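Local coordinates for protein CytC3 (Streptomyces, PDB 3GJA) that acts as a nonheme iron halogenase, probably using 2-oxoglutarate and oxygen to halogenate unactivated aliphatic carbons during natural-product biosynthesis, at residues R45-D50 / L72-L77; E79-P84 / Y310-R315; G95-C100 / V261-Q266; Q164-T169 / N237-S242. All coordinates share one frame; numbering follows the deposited sequence.

Interaction 1. Residues R45-D50 / L72-L77; sequences RRQLLD and LDIDLL
The end part of helix 34-49 faces the turn that leads into helix 75-82, the backbones coming nearest at Gln-47 and Ile-74, whose CA atoms are 7.2 Å apart; Ile-74 holds the N-cap position of the second helix. Its side chain makes the largest single contribution to the contact. CG1 stands anti to its own carbonyl carbon (chi1 -60°) and the chain runs on extended, so that CD1 meets CD2 of Leu-48 at 3.6 Å, the two side chains crossing at about a right angle. The same Leu-48 CD2 lies more loosely against Leu-77 CD2, at 4.3 Å, and Phe-105 of strand 98-108 touches both leucines. The other branch, Ile-74 CG2, comes close to the Gln-47 amide, 3.2 Å from NE2, the two side chains crossing obliquely. Gln-47 reaches across as an extended chain, and its NE2 donates a hydrogen bond to a water 2.7 Å away; this water also accepts from Leu-76 N in the first turn of helix 75-82. At the other end a second water donates both to Asp-50 O and to Asp-73 OD2 (2.7 Å to the carboxylate). Asp-73 OD2 is also salt-bridged to Arg-70, while Asp-50 OD1 takes the N-H of Ser-52. Direct packing thus centres on the two branches of one isoleucine, one against leucine, the other against an amide nitrogen, whereas the polar links between the two segments are water-mediated, one at each end of this packing.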
loop_
_atom_site.group_PDB
_atom_site.type_symbol
_atom_site.label_atom_id
_atom_site.label_comp_id
_atom_site.label_asym_id
_atom_site.label_seq_id
_atom_site.Cartn_x
_atom_site.Cartn_y
_atom_site.Cartn_z
ATOM N N ARG A 45 8.541 -6.427 -13.574
ATOM C CA ARG A 45 9.825 -5.739 -13.526
ATOM C C ARG A 45 10.167 -5.128 -14.883
ATOM O O ARG A 45 10.609 -3.980 -14.959
ATOM C CB ARG A 45 10.917 -6.714 -13.067
ATOM C CG ARG A 45 12.160 -6.056 -12.480
ATOM C CD ARG A 45 13.209 -5.771 -13.546
ATOM N NE ARG A 45 13.575 -6.986 -14.274
ATOM C CZ ARG A 45 14.415 -7.007 -15.301
ATOM N NH1 ARG A 45 14.987 -5.883 -15.717
ATOM N NH2 ARG A 45 14.652 -8.146 -15.938
ATOM N N ARG A 46 9.951 -5.883 -15.957
ATOM C CA ARG A 46 10.236 -5.366 -17.289
ATOM C C ARG A 46 9.221 -4.302 -17.673
ATOM O O ARG A 46 9.573 -3.279 -18.254
ATOM C CB ARG A 46 10.179 -6.470 -18.344
ATOM C CG ARG A 46 11.239 -7.547 -18.224
ATOM C CD ARG A 46 11.369 -8.276 -19.559
ATOM N NE ARG A 46 10.055 -8.534 -20.151
ATOM C CZ ARG A 46 9.211 -9.465 -19.718
ATOM N NH1 ARG A 46 9.545 -10.240 -18.693
ATOM N NH2 ARG A 46 8.022 -9.601 -20.296
ATOM N N GLN A 47 7.955 -4.548 -17.347
ATOM C CA GLN A 47 6.902 -3.608 -17.691
ATOM C C GLN A 47 7.019 -2.255 -16.999
ATOM O O GLN A 47 6.523 -1.254 -17.513
ATOM C CB GLN A 47 5.535 -4.240 -17.425
ATOM C CG GLN A 47 5.138 -5.234 -18.511
ATOM C CD GLN A 47 3.915 -6.043 -18.165
ATOM O OE1 GLN A 47 3.337 -6.708 -19.026
ATOM N NE2 GLN A 47 3.512 -6.002 -16.902
ATOM N N LEU A 48 7.672 -2.213 -15.843
ATOM C CA LEU A 48 7.839 -0.937 -15.156
ATOM C C LEU A 48 8.685 -0.017 -16.043
ATOM O O LEU A 48 8.498 1.191 -16.050
ATOM C CB LEU A 48 8.533 -1.131 -13.801
ATOM C CG LEU A 48 7.766 -1.836 -12.675
ATOM C CD1 LEU A 48 8.692 -2.026 -11.485
ATOM C CD2 LEU A 48 6.539 -1.018 -12.267
ATOM N N LEU A 49 9.607 -0.607 -16.801
ATOM C CA LEU A 49 10.498 0.142 -17.681
ATOM C C LEU A 49 9.764 0.999 -18.700
ATOM O O LEU A 49 10.216 2.094 -19.038
ATOM C CB LEU A 49 11.442 -0.821 -18.411
ATOM C CG LEU A 49 12.806 -1.172 -17.799
ATOM C CD1 LEU A 49 12.897 -0.701 -16.356
ATOM C CD2 LEU A 49 13.031 -2.670 -17.906
ATOM N N ASP A 50 8.635 0.494 -19.192
ATOM C CA ASP A 50 7.833 1.217 -20.179
ATOM C C ASP A 50 6.805 2.099 -19.480
ATOM O O ASP A 50 5.849 1.606 -18.885
ATOM C CB ASP A 50 7.143 0.221 -21.119
ATOM C CG ASP A 50 6.048 0.861 -21.959
ATOM O OD1 ASP A 50 6.081 2.088 -22.178
ATOM O OD2 ASP A 50 5.153 0.125 -22.417
ATOM N N LEU A 72 -2.381 1.530 -12.227
ATOM C CA LEU A 72 -3.267 2.242 -13.134
ATOM C C LEU A 72 -2.851 2.089 -14.593
ATOM O O LEU A 72 -3.518 2.607 -15.482
ATOM C CB LEU A 72 -3.355 3.727 -12.762
ATOM C CG LEU A 72 -4.071 3.984 -11.431
ATOM C CD1 LEU A 72 -4.173 5.473 -11.179
ATOM C CD2 LEU A 72 -5.448 3.352 -11.456
ATOM N N ASP A 73 -1.748 1.394 -14.852
ATOM C CA ASP A 73 -1.350 1.180 -16.240
ATOM C C ASP A 73 -0.795 -0.222 -16.522
ATOM O O ASP A 73 -0.755 -0.659 -17.677
ATOM C CB ASP A 73 -0.371 2.271 -16.721
ATOM C CG ASP A 73 1.015 2.146 -16.125
ATOM O OD1 ASP A 73 1.166 2.332 -14.897
ATOM O OD2 ASP A 73 1.960 1.878 -16.905
ATOM N N ILE A 74 -0.389 -0.936 -15.476
ATOM C CA ILE A 74 0.137 -2.286 -15.659
ATOM C C ILE A 74 -0.902 -3.290 -15.190
ATOM O O ILE A 74 -1.257 -3.323 -14.011
ATOM C CB ILE A 74 1.454 -2.490 -14.881
ATOM C CG1 ILE A 74 2.500 -1.490 -15.387
ATOM C CG2 ILE A 74 1.945 -3.932 -15.048
ATOM C CD1 ILE A 74 3.786 -1.503 -14.612
ATOM N N ASP A 75 -1.383 -4.107 -16.125
ATOM C CA ASP A 75 -2.412 -5.102 -15.839
ATOM C C ASP A 75 -2.184 -5.978 -14.623
ATOM O O ASP A 75 -3.074 -6.115 -13.794
ATOM C CB ASP A 75 -2.644 -6.000 -17.061
ATOM C CG ASP A 75 -3.343 -5.270 -18.196
ATOM O OD1 ASP A 75 -4.148 -4.367 -17.904
ATOM O OD2 ASP A 75 -3.097 -5.603 -19.375
ATOM N N LEU A 76 -1.007 -6.586 -14.519
ATOM C CA LEU A 76 -0.698 -7.459 -13.386
ATOM C C LEU A 76 -0.755 -6.713 -12.043
ATOM O O LEU A 76 -1.016 -7.306 -10.994
ATOM C CB LEU A 76 0.681 -8.089 -13.594
ATOM C CG LEU A 76 0.797 -9.596 -13.870
ATOM C CD1 LEU A 76 -0.492 -10.171 -14.423
ATOM C CD2 LEU A 76 1.951 -9.821 -14.830
ATOM N N LEU A 77 -0.511 -5.411 -12.081
ATOM C CA LEU A 77 -0.563 -4.600 -10.874
ATOM C C LEU A 77 -2.007 -4.179 -10.633
ATOM O O LEU A 77 -2.442 -4.048 -9.487
ATOM C CB LEU A 77 0.347 -3.377 -11.017
ATOM C CG LEU A 77 1.671 -3.364 -10.243
ATOM C CD1 LEU A 77 2.231 -4.774 -10.077
ATOM C CD2 LEU A 77 2.655 -2.449 -10.959
HETATM O O HOH W 1 0.884 -6.618 -16.754
HETATM O O HOH W 2 2.972 2.296 -19.411
#

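Interaction 2. Residues E79-P84 / Y310-R315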
loop_
_atom_site.group_PDB
_atom_site.type_symbol
_atom_site.label_atom_id
_atom_site.label_comp_id
_atom_site.label_asym_id
_atom_site.label_seq_id
_atom_site.Cartn_x
_atom_site.Cartn_y
_atom_site.Cartn_z
ATOM N N GLU A 79 -4.523 -5.987 -11.329
ATOM C CA GLU A 79 -5.122 -7.179 -10.753
ATOM C C GLU A 79 -4.677 -7.381 -9.306
ATOM O O GLU A 79 -5.473 -7.773 -8.452
ATOM C CB GLU A 79 -4.737 -8.410 -11.570
ATOM C CG GLU A 79 -5.317 -9.692 -11.012
ATOM C CD GLU A 79 -4.743 -10.925 -11.664
ATOM O OE1 GLU A 79 -3.992 -10.781 -12.648
ATOM O OE2 GLU A 79 -5.046 -12.038 -11.191
ATOM N N HIS A 80 -3.400 -7.117 -9.033
ATOM C CA HIS A 80 -2.871 -7.291 -7.684
ATOM C C HIS A 80 -3.680 -6.529 -6.639
ATOM O O HIS A 80 -4.074 -7.100 -5.628
ATOM C CB HIS A 80 -1.404 -6.843 -7.613
ATOM C CG HIS A 80 -0.676 -7.360 -6.408
ATOM N ND1 HIS A 80 -0.066 -8.596 -6.382
ATOM C CD2 HIS A 80 -0.511 -6.834 -5.171
ATOM C CE1 HIS A 80 0.440 -8.810 -5.181
ATOM N NE2 HIS A 80 0.184 -7.757 -4.425
ATOM N N ILE A 81 -3.947 -5.248 -6.878
ATOM C CA ILE A 81 -4.695 -4.466 -5.891
ATOM C C ILE A 81 -6.165 -4.879 -5.770
ATOM O O ILE A 81 -6.822 -4.559 -4.777
ATOM C CB ILE A 81 -4.580 -2.927 -6.168
ATOM C CG1 ILE A 81 -5.152 -2.568 -7.542
ATOM C CG2 ILE A 81 -3.117 -2.498 -6.103
ATOM C CD1 ILE A 81 -6.596 -2.113 -7.502
ATOM N N MET A 82 -6.660 -5.615 -6.765
ATOM C CA MET A 82 -8.045 -6.097 -6.781
ATOM C C MET A 82 -8.193 -7.488 -6.154
ATOM O O MET A 82 -9.303 -7.944 -5.885
ATOM C CB MET A 82 -8.564 -6.161 -8.229
ATOM C CG MET A 82 -8.838 -4.808 -8.887
ATOM S SD MET A 82 -10.095 -3.859 -7.984
ATOM C CE MET A 82 -11.629 -4.601 -8.602
ATOM N N ARG A 83 -7.072 -8.164 -5.937
ATOM C CA ARG A 83 -7.076 -9.514 -5.383
ATOM C C ARG A 83 -7.938 -9.778 -4.150
ATOM O O ARG A 83 -7.836 -9.083 -3.139
ATOM C CB ARG A 83 -5.638 -9.951 -5.099
ATOM C CG ARG A 83 -4.982 -10.613 -6.283
ATOM C CD ARG A 83 -5.509 -12.026 -6.409
ATOM N NE ARG A 83 -5.404 -12.524 -7.769
ATOM C CZ ARG A 83 -5.499 -13.806 -8.100
ATOM N NH1 ARG A 83 -5.702 -14.724 -7.160
ATOM N NH2 ARG A 83 -5.384 -14.168 -9.370
ATOM N N PRO A 84 -8.812 -10.797 -4.228
ATOM C CA PRO A 84 -9.693 -11.163 -3.115
ATOM C C PRO A 84 -8.861 -11.453 -1.868
ATOM O O PRO A 84 -9.254 -11.114 -0.747
ATOM C CB PRO A 84 -10.396 -12.414 -3.634
ATOM C CG PRO A 84 -10.484 -12.153 -5.103
ATOM C CD PRO A 84 -9.117 -11.603 -5.424
ATOM N N TYR A 310 -7.947 -1.970 -18.463
ATOM C CA TYR A 310 -8.255 -2.989 -17.473
ATOM C C TYR A 310 -9.412 -2.431 -16.649
ATOM O O TYR A 310 -9.303 -1.370 -16.036
ATOM C CB TYR A 310 -7.033 -3.283 -16.597
ATOM C CG TYR A 310 -7.270 -4.375 -15.578
ATOM C CD1 TYR A 310 -8.047 -4.137 -14.447
ATOM C CD2 TYR A 310 -6.727 -5.654 -15.752
ATOM C CE1 TYR A 310 -8.283 -5.141 -13.511
ATOM C CE2 TYR A 310 -6.960 -6.666 -14.821
ATOM C CZ TYR A 310 -7.739 -6.401 -13.706
ATOM O OH TYR A 310 -7.996 -7.390 -12.786
ATOM N N GLU A 311 -10.527 -3.149 -16.661
ATOM C CA GLU A 311 -11.729 -2.732 -15.958
ATOM C C GLU A 311 -11.726 -3.160 -14.504
ATOM O O GLU A 311 -11.512 -4.330 -14.200
ATOM C CB GLU A 311 -12.948 -3.322 -16.666
ATOM C CG GLU A 311 -14.280 -2.769 -16.219
ATOM C CD GLU A 311 -14.390 -1.276 -16.450
ATOM O OE1 GLU A 311 -13.997 -0.808 -17.545
ATOM O OE2 GLU A 311 -14.879 -0.573 -15.537
ATOM N N PHE A 312 -11.970 -2.209 -13.606
ATOM C CA PHE A 312 -12.016 -2.497 -12.174
ATOM C C PHE A 312 -13.467 -2.719 -11.772
ATOM O O PHE A 312 -14.232 -1.762 -11.632
ATOM C CB PHE A 312 -11.450 -1.330 -11.365
ATOM C CG PHE A 312 -9.983 -1.085 -11.584
ATOM C CD1 PHE A 312 -9.034 -2.005 -11.137
ATOM C CD2 PHE A 312 -9.551 0.067 -12.231
ATOM C CE1 PHE A 312 -7.671 -1.779 -11.335
ATOM C CE2 PHE A 312 -8.192 0.302 -12.435
ATOM C CZ PHE A 312 -7.249 -0.624 -11.986
ATOM N N VAL A 313 -13.849 -3.976 -11.587
ATOM C CA VAL A 313 -15.217 -4.291 -11.207
ATOM C C VAL A 313 -15.264 -4.624 -9.724
ATOM O O VAL A 313 -14.742 -5.647 -9.292
ATOM C CB VAL A 313 -15.766 -5.472 -12.049
ATOM C CG1 VAL A 313 -17.255 -5.659 -11.786
ATOM C CG2 VAL A 313 -15.530 -5.197 -13.528
ATOM N N PRO A 314 -15.896 -3.756 -8.922
ATOM C CA PRO A 314 -16.000 -3.965 -7.477
ATOM C C PRO A 314 -16.467 -5.357 -7.092
ATOM O O PRO A 314 -17.464 -5.854 -7.605
ATOM C CB PRO A 314 -16.981 -2.881 -7.041
ATOM C CG PRO A 314 -16.714 -1.784 -8.012
ATOM C CD PRO A 314 -16.593 -2.520 -9.325
ATOM N N ARG A 315 -15.734 -5.979 -6.181
ATOM C CA ARG A 315 -16.056 -7.311 -5.695
ATOM C C ARG A 315 -17.161 -7.242 -4.636
ATOM O O ARG A 315 -17.234 -6.289 -3.866
ATOM C CB ARG A 315 -14.795 -7.942 -5.105
ATOM C CG ARG A 315 -14.991 -9.249 -4.360
ATOM C CD ARG A 315 -13.628 -9.778 -3.903
ATOM N NE ARG A 315 -13.734 -10.916 -2.994
ATOM C CZ ARG A 315 -13.955 -12.169 -3.373
ATOM N NH1 ARG A 315 -14.094 -12.468 -4.658
ATOM N NH2 ARG A 315 -14.039 -13.126 -2.457
#
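Met-82, folded back at chi2 (-60°) and chi3 (-81°), and Phe-312, with CG anti to its own carbonyl carbon, are turned so that thioether and ring meet in a Met-aromatic contact, by which the C-terminal tail 310-315 is laid across the end of helix 75-82. Met-82 CG comes in at the ring edge, 3.6 Å from Phe-312 CD1, and SD lies obliquely, 5.1 Å from the ring centroid. The bend then carries the methyl CE onto the tail backbone, 3.4 Å from Val-313 O. Ile-81 CD1 reaches the same ring at CE1, crossing it at about a right angle, and Val-289 of the neighbouring strand completes this apolar cluster. One turn earlier, Tyr-310 rests its OH against CA of Glu-79 at 3.5 Å. The Glu-79 carboxylate turns instead to Arg-83: NH2 meets OE2 at 2.8 Å, nearly straight and within the guanidinium plane, and Arg-40 shares that oxygen. At the far end Arg-315 is extended from CG to NE and salt-bridged through NE to Asp-88; one face of its guanidinium is covered by Pro-84, the side chains crossing at about a right angle, with Pro-84 CB over the centre of that face, 3.6 Å from CZ.

Interaction 3. Residues G95-C100 / V261-Q266; sequences GRNLLC and VPTQVQ
Leu-99 and Thr-263 cross at about a right angle, Leu-99 CD1 resting on the Thr-263 methyl CG2 at 3.9 Å and CD2 on its CA. Thr-263 sets OG1 between its own N and carbonyl carbon (chi1 50°), which swings both branches toward Asn-97: OG1 lies 3.6 Å from Asn-97 CB, and CG2 packs beside Asn-97 O. Leu-99 and Val-261 share one face of the sheet, CB against CG1, whereas Leu-98 and Pro-262 diverge, both meeting helix 84-94, at Val-87 and Val-90 and at Ile-94. Three backbone bonds hold this geometry. Leu-99 and Val-261 exchange N-H and C=O, each bond 2.9 Å, though Leu-99 N approaches Val-261 O from above its carbonyl plane. Thr-263 N then binds Asn-97 O in plane at 3.1 Å, the oxygen also drawing in Pro-262 CA. A glycine at Thr-263 would lose CB with OG1 and CG2 and would probably loosen the packing of Leu-99 and Asn-97 while the backbone bond could persist. Asn-97 OD1 is taken by Val-294 N. The pairing joins the ends of strands 98-108 and 253-262, where a type I turn from Pro-262 to Val-265 leaves the sheet, as expected at the rim of a cupin-type antiparallel beta barrel.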
loop_
_atom_site.group_PDB
_atom_site.type_symbol
_atom_site.label_atom_id
_atom_site.label_comp_id
_atom_site.label_asym_id
_atom_site.label_seq_id
_atom_site.Cartn_x
_atom_site.Cartn_y
_atom_site.Cartn_z
ATOM N N GLY A 95 -13.956 -2.223 6.358
ATOM C CA GLY A 95 -15.174 -2.172 5.563
ATOM C C GLY A 95 -15.078 -2.651 4.128
ATOM O O GLY A 95 -14.028 -2.541 3.498
ATOM N N ARG A 96 -16.189 -3.168 3.605
ATOM C CA ARG A 96 -16.226 -3.678 2.237
ATOM C C ARG A 96 -16.313 -2.628 1.139
ATOM O O ARG A 96 -16.137 -2.949 -0.031
ATOM C CB ARG A 96 -17.357 -4.688 2.071
ATOM C CG ARG A 96 -16.965 -6.098 2.468
ATOM C CD ARG A 96 -16.660 -6.196 3.947
ATOM N NE ARG A 96 -16.305 -7.559 4.333
ATOM C CZ ARG A 96 -16.184 -7.973 5.592
ATOM N NH1 ARG A 96 -16.393 -7.128 6.597
ATOM N NH2 ARG A 96 -15.853 -9.232 5.846
ATOM N N ASN A 97 -16.600 -1.382 1.494
ATOM C CA ASN A 97 -16.633 -0.333 0.484
ATOM C C ASN A 97 -15.207 0.214 0.476
ATOM O O ASN A 97 -14.928 1.256 1.063
ATOM C CB ASN A 97 -17.653 0.752 0.853
ATOM C CG ASN A 97 -19.086 0.230 0.839
ATOM O OD1 ASN A 97 -19.480 -0.519 -0.058
ATOM N ND2 ASN A 97 -19.875 0.635 1.829
ATOM N N LEU A 98 -14.318 -0.518 -0.199
ATOM C CA LEU A 98 -12.891 -0.202 -0.266
ATOM C C LEU A 98 -12.333 0.559 -1.451
ATOM O O LEU A 98 -12.627 0.255 -2.605
ATOM C CB LEU A 98 -12.072 -1.483 -0.157
ATOM C CG LEU A 98 -11.666 -2.037 1.199
ATOM C CD1 LEU A 98 -10.774 -3.256 0.963
ATOM C CD2 LEU A 98 -10.927 -0.971 1.999
ATOM N N LEU A 99 -11.455 1.502 -1.131
ATOM C CA LEU A 99 -10.770 2.337 -2.108
ATOM C C LEU A 99 -9.250 2.103 -2.019
ATOM O O LEU A 99 -8.679 2.121 -0.925
ATOM C CB LEU A 99 -11.054 3.804 -1.795
ATOM C CG LEU A 99 -11.777 4.737 -2.764
ATOM C CD1 LEU A 99 -12.957 4.050 -3.427
ATOM C CD2 LEU A 99 -12.219 5.979 -1.978
ATOM N N CYS A 100 -8.608 1.846 -3.158
ATOM C CA CYS A 100 -7.156 1.700 -3.197
ATOM C C CYS A 100 -6.723 3.036 -3.773
ATOM O O CYS A 100 -6.904 3.292 -4.962
ATOM C CB CYS A 100 -6.707 0.579 -4.134
ATOM S SG CYS A 100 -4.884 0.512 -4.322
ATOM N N VAL A 261 -8.304 2.655 1.873
ATOM C CA VAL A 261 -9.061 3.545 2.722
ATOM C C VAL A 261 -10.544 3.386 2.340
ATOM O O VAL A 261 -10.871 3.195 1.166
ATOM C CB VAL A 261 -8.570 4.990 2.486
ATOM C CG1 VAL A 261 -9.383 5.661 1.383
ATOM C CG2 VAL A 261 -8.591 5.756 3.775
ATOM N N PRO A 262 -11.455 3.417 3.329
ATOM C CA PRO A 262 -12.882 3.275 3.014
ATOM C C PRO A 262 -13.384 4.482 2.230
ATOM O O PRO A 262 -12.784 5.552 2.295
ATOM C CB PRO A 262 -13.533 3.140 4.394
ATOM C CG PRO A 262 -12.621 3.913 5.274
ATOM C CD PRO A 262 -11.251 3.483 4.785
ATOM N N THR A 263 -14.474 4.299 1.484
ATOM C CA THR A 263 -15.064 5.353 0.645
ATOM C C THR A 263 -15.344 6.706 1.318
ATOM O O THR A 263 -15.282 7.756 0.679
ATOM C CB THR A 263 -16.388 4.865 0.004
ATOM O OG1 THR A 263 -17.230 4.293 1.017
ATOM C CG2 THR A 263 -16.116 3.825 -1.075
ATOM N N GLN A 264 -15.673 6.673 2.598
ATOM C CA GLN A 264 -15.970 7.883 3.353
ATOM C C GLN A 264 -14.746 8.779 3.483
ATOM O O GLN A 264 -14.857 9.960 3.823
ATOM C CB GLN A 264 -16.460 7.488 4.736
ATOM C CG GLN A 264 -16.322 5.987 4.977
ATOM C CD GLN A 264 -15.612 5.685 6.261
ATOM O OE1 GLN A 264 -15.410 4.529 6.613
ATOM N NE2 GLN A 264 -15.223 6.731 6.978
ATOM N N VAL A 265 -13.573 8.217 3.208
ATOM C CA VAL A 265 -12.338 8.980 3.314
ATOM C C VAL A 265 -12.042 9.812 2.075
ATOM O O VAL A 265 -12.289 9.383 0.944
ATOM C CB VAL A 265 -11.144 8.046 3.588
ATOM C CG1 VAL A 265 -9.836 8.845 3.596
ATOM C CG2 VAL A 265 -11.349 7.337 4.911
ATOM N N GLN A 266 -11.511 11.008 2.292
ATOM C CA GLN A 266 -11.162 11.878 1.183
ATOM C C GLN A 266 -9.690 11.717 0.806
ATOM O O GLN A 266 -8.795 11.797 1.654
ATOM C CB GLN A 266 -11.446 13.333 1.538
ATOM C CG GLN A 266 -12.898 13.608 1.850
ATOM C CD GLN A 266 -13.196 15.087 1.879
ATOM O OE1 GLN A 266 -13.201 15.751 0.841
ATOM N NE2 GLN A 266 -13.432 15.620 3.071
#

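Interaction 4. Residues Q164-T169 / N237-S242; sequences QLMPGT and NTMHAS
His-240 has its imidazole in the crowded position between its own backbone N and carbonyl carbon (chi1 80°), and this turn lets ND1 reach back along the chain: ND1 donates to Thr-238 O at 3.2 Å, almost along the C=O axis and close to the ring plane. That bond helps to fix the rotation of the ring, and with the proton on ND1 the NE2 atom would probably be the one to offer a lone pair. Leu-165 lies beside His-240 and points the same way; with CG anti to its carbonyl carbon, it presses CD1 tightly onto His-240 CB at 3.4 Å, and Met-239 O is close by. Across the sheet, Gln-164 and Ala-241 share the other face. Gln-164 extends beyond CG, its CB 4.0 Å from Ala-241 CB and its terminal amide alongside the backbone of Ser-242. Replacing Gln-164 by an alanine would remove this long arm and would probably loosen its cover of Ala-241 and Ser-242. Met-166 and Met-239 meet at the margin, SD to CG at 4.2 Å. The backbones pair as antiparallel strands: Ala-241 N gives a nearly straight bond to a lone pair of Gln-164 O, 2.9 Å long, while Gln-164 N meets Ala-241 O at 2.7 Å from above the carbonyl plane. His-240 also meets the ring of His-118, and an acetate, probably from the crystallisation liquor, lies about 4 Å from its side chain. Two histidines so placed on a cupin-type barrel are consistent with the iron site of nonheme halogenases, in which two histidines ligate the metal.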
loop_
_atom_site.group_PDB
_atom_site.type_symbol
_atom_site.label_atom_id
_atom_site.label_comp_id
_atom_site.label_asym_id
_atom_site.label_seq_id
_atom_site.Cartn_x
_atom_site.Cartn_y
_atom_site.Cartn_z
ATOM N N GLN A 164 10.388 -4.504 10.576
ATOM C CA GLN A 164 10.314 -4.922 11.970
ATOM C C GLN A 164 9.077 -4.287 12.600
ATOM O O GLN A 164 8.858 -3.080 12.477
ATOM C CB GLN A 164 11.557 -4.464 12.720
ATOM C CG GLN A 164 12.832 -5.125 12.270
ATOM C CD GLN A 164 14.051 -4.439 12.837
ATOM O OE1 GLN A 164 14.471 -3.395 12.343
ATOM N NE2 GLN A 164 14.617 -5.013 13.893
ATOM N N LEU A 165 8.264 -5.110 13.250
ATOM C CA LEU A 165 7.046 -4.646 13.915
ATOM C C LEU A 165 7.076 -5.123 15.365
ATOM O O LEU A 165 7.766 -6.083 15.686
ATOM C CB LEU A 165 5.799 -5.229 13.237
ATOM C CG LEU A 165 5.344 -4.809 11.840
ATOM C CD1 LEU A 165 5.272 -3.303 11.780
ATOM C CD2 LEU A 165 6.284 -5.336 10.786
ATOM N N MET A 166 6.350 -4.453 16.250
ATOM C CA MET A 166 6.315 -4.903 17.636
ATOM C C MET A 166 4.871 -5.076 18.088
ATOM O O MET A 166 4.002 -4.273 17.745
ATOM C CB MET A 166 7.057 -3.931 18.573
ATOM C CG MET A 166 6.531 -2.503 18.622
ATOM S SD MET A 166 7.238 -1.573 20.036
ATOM C CE MET A 166 8.997 -1.641 19.674
ATOM N N PRO A 167 4.594 -6.144 18.846
ATOM C CA PRO A 167 3.254 -6.445 19.358
ATOM C C PRO A 167 2.729 -5.299 20.215
ATOM O O PRO A 167 3.420 -4.301 20.405
ATOM C CB PRO A 167 3.475 -7.714 20.172
ATOM C CG PRO A 167 4.607 -8.372 19.456
ATOM C CD PRO A 167 5.535 -7.218 19.194
ATOM N N GLY A 168 1.515 -5.444 20.737
ATOM C CA GLY A 168 0.950 -4.391 21.561
ATOM C C GLY A 168 0.628 -3.190 20.700
ATOM O O GLY A 168 1.113 -3.088 19.576
ATOM N N THR A 169 -0.186 -2.275 21.215
ATOM C CA THR A 169 -0.566 -1.095 20.447
ATOM C C THR A 169 0.540 -0.043 20.456
ATOM O O THR A 169 0.242 1.119 20.804
ATOM C CB THR A 169 -1.863 -0.463 21.003
ATOM O OG1 THR A 169 -2.804 -1.498 21.319
ATOM C CG2 THR A 169 -2.488 0.462 19.966
ATOM N N ASN A 237 0.599 4.015 9.896
ATOM C CA ASN A 237 1.239 4.676 11.033
ATOM C C ASN A 237 1.638 3.752 12.185
ATOM O O ASN A 237 1.970 4.222 13.272
ATOM C CB ASN A 237 0.325 5.784 11.562
ATOM C CG ASN A 237 -0.984 5.251 12.106
ATOM O OD1 ASN A 237 -1.608 4.376 11.505
ATOM N ND2 ASN A 237 -1.417 5.786 13.244
ATOM N N THR A 238 1.614 2.444 11.952
ATOM C CA THR A 238 1.983 1.505 13.002
ATOM C C THR A 238 3.471 1.598 13.319
ATOM O O THR A 238 4.303 1.755 12.428
ATOM C CB THR A 238 1.648 0.056 12.596
ATOM O OG1 THR A 238 0.232 -0.065 12.424
ATOM C CG2 THR A 238 2.115 -0.925 13.662
ATOM N N MET A 239 3.794 1.505 14.599
ATOM C CA MET A 239 5.177 1.565 15.050
ATOM C C MET A 239 5.992 0.500 14.332
ATOM O O MET A 239 5.649 -0.675 14.370
ATOM C CB MET A 239 5.241 1.310 16.558
ATOM C CG MET A 239 6.627 1.463 17.165
ATOM S SD MET A 239 7.192 3.162 17.065
ATOM C CE MET A 239 6.211 3.909 18.339
ATOM N N HIS A 240 7.065 0.898 13.664
ATOM C CA HIS A 240 7.889 -0.088 12.987
ATOM C C HIS A 240 9.302 0.403 12.728
ATOM O O HIS A 240 9.590 1.598 12.820
ATOM C CB HIS A 240 7.254 -0.519 11.663
ATOM C CG HIS A 240 7.489 0.440 10.542
ATOM N ND1 HIS A 240 6.791 1.619 10.411
ATOM C CD2 HIS A 240 8.355 0.397 9.500
ATOM C CE1 HIS A 240 7.212 2.262 9.336
ATOM N NE2 HIS A 240 8.161 1.542 8.765
ATOM N N ALA A 241 10.171 -0.547 12.400
ATOM C CA ALA A 241 11.568 -0.277 12.099
ATOM C C ALA A 241 11.964 -1.193 10.948
ATOM O O ALA A 241 11.130 -1.911 10.410
ATOM C CB ALA A 241 12.430 -0.566 13.326
ATOM N N SER A 242 13.232 -1.170 10.568
ATOM C CA SER A 242 13.703 -2.033 9.495
ATOM C C SER A 242 15.189 -2.296 9.686
ATOM O O SER A 242 15.928 -1.440 10.164
ATOM C CB SER A 242 13.455 -1.389 8.126
ATOM O OG SER A 242 14.191 -0.185 7.982
#

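Interactions 1 and 2 follow each other along helix 75-82, their centres 15 Å apart, and they touch directly: Asp-75 OD1 comes to 3.3 Å of Tyr-310 CB. Interaction 2 in turn meets interaction 3 where Ile-81 CB packs on Cys-100 SG at 3.9 Å, so the helical cover passes straight onto the barrel sheet. Interaction 4 stands apart from this series: its centre is 31 Å from that of interaction 1 and 29 Å from that of interaction 2, on the opposite side of the chain's centre, and 24 Å from that of interaction 3. It alone carries His-240, in the probable metal pocket; the others join outer helices, tail and barrel end.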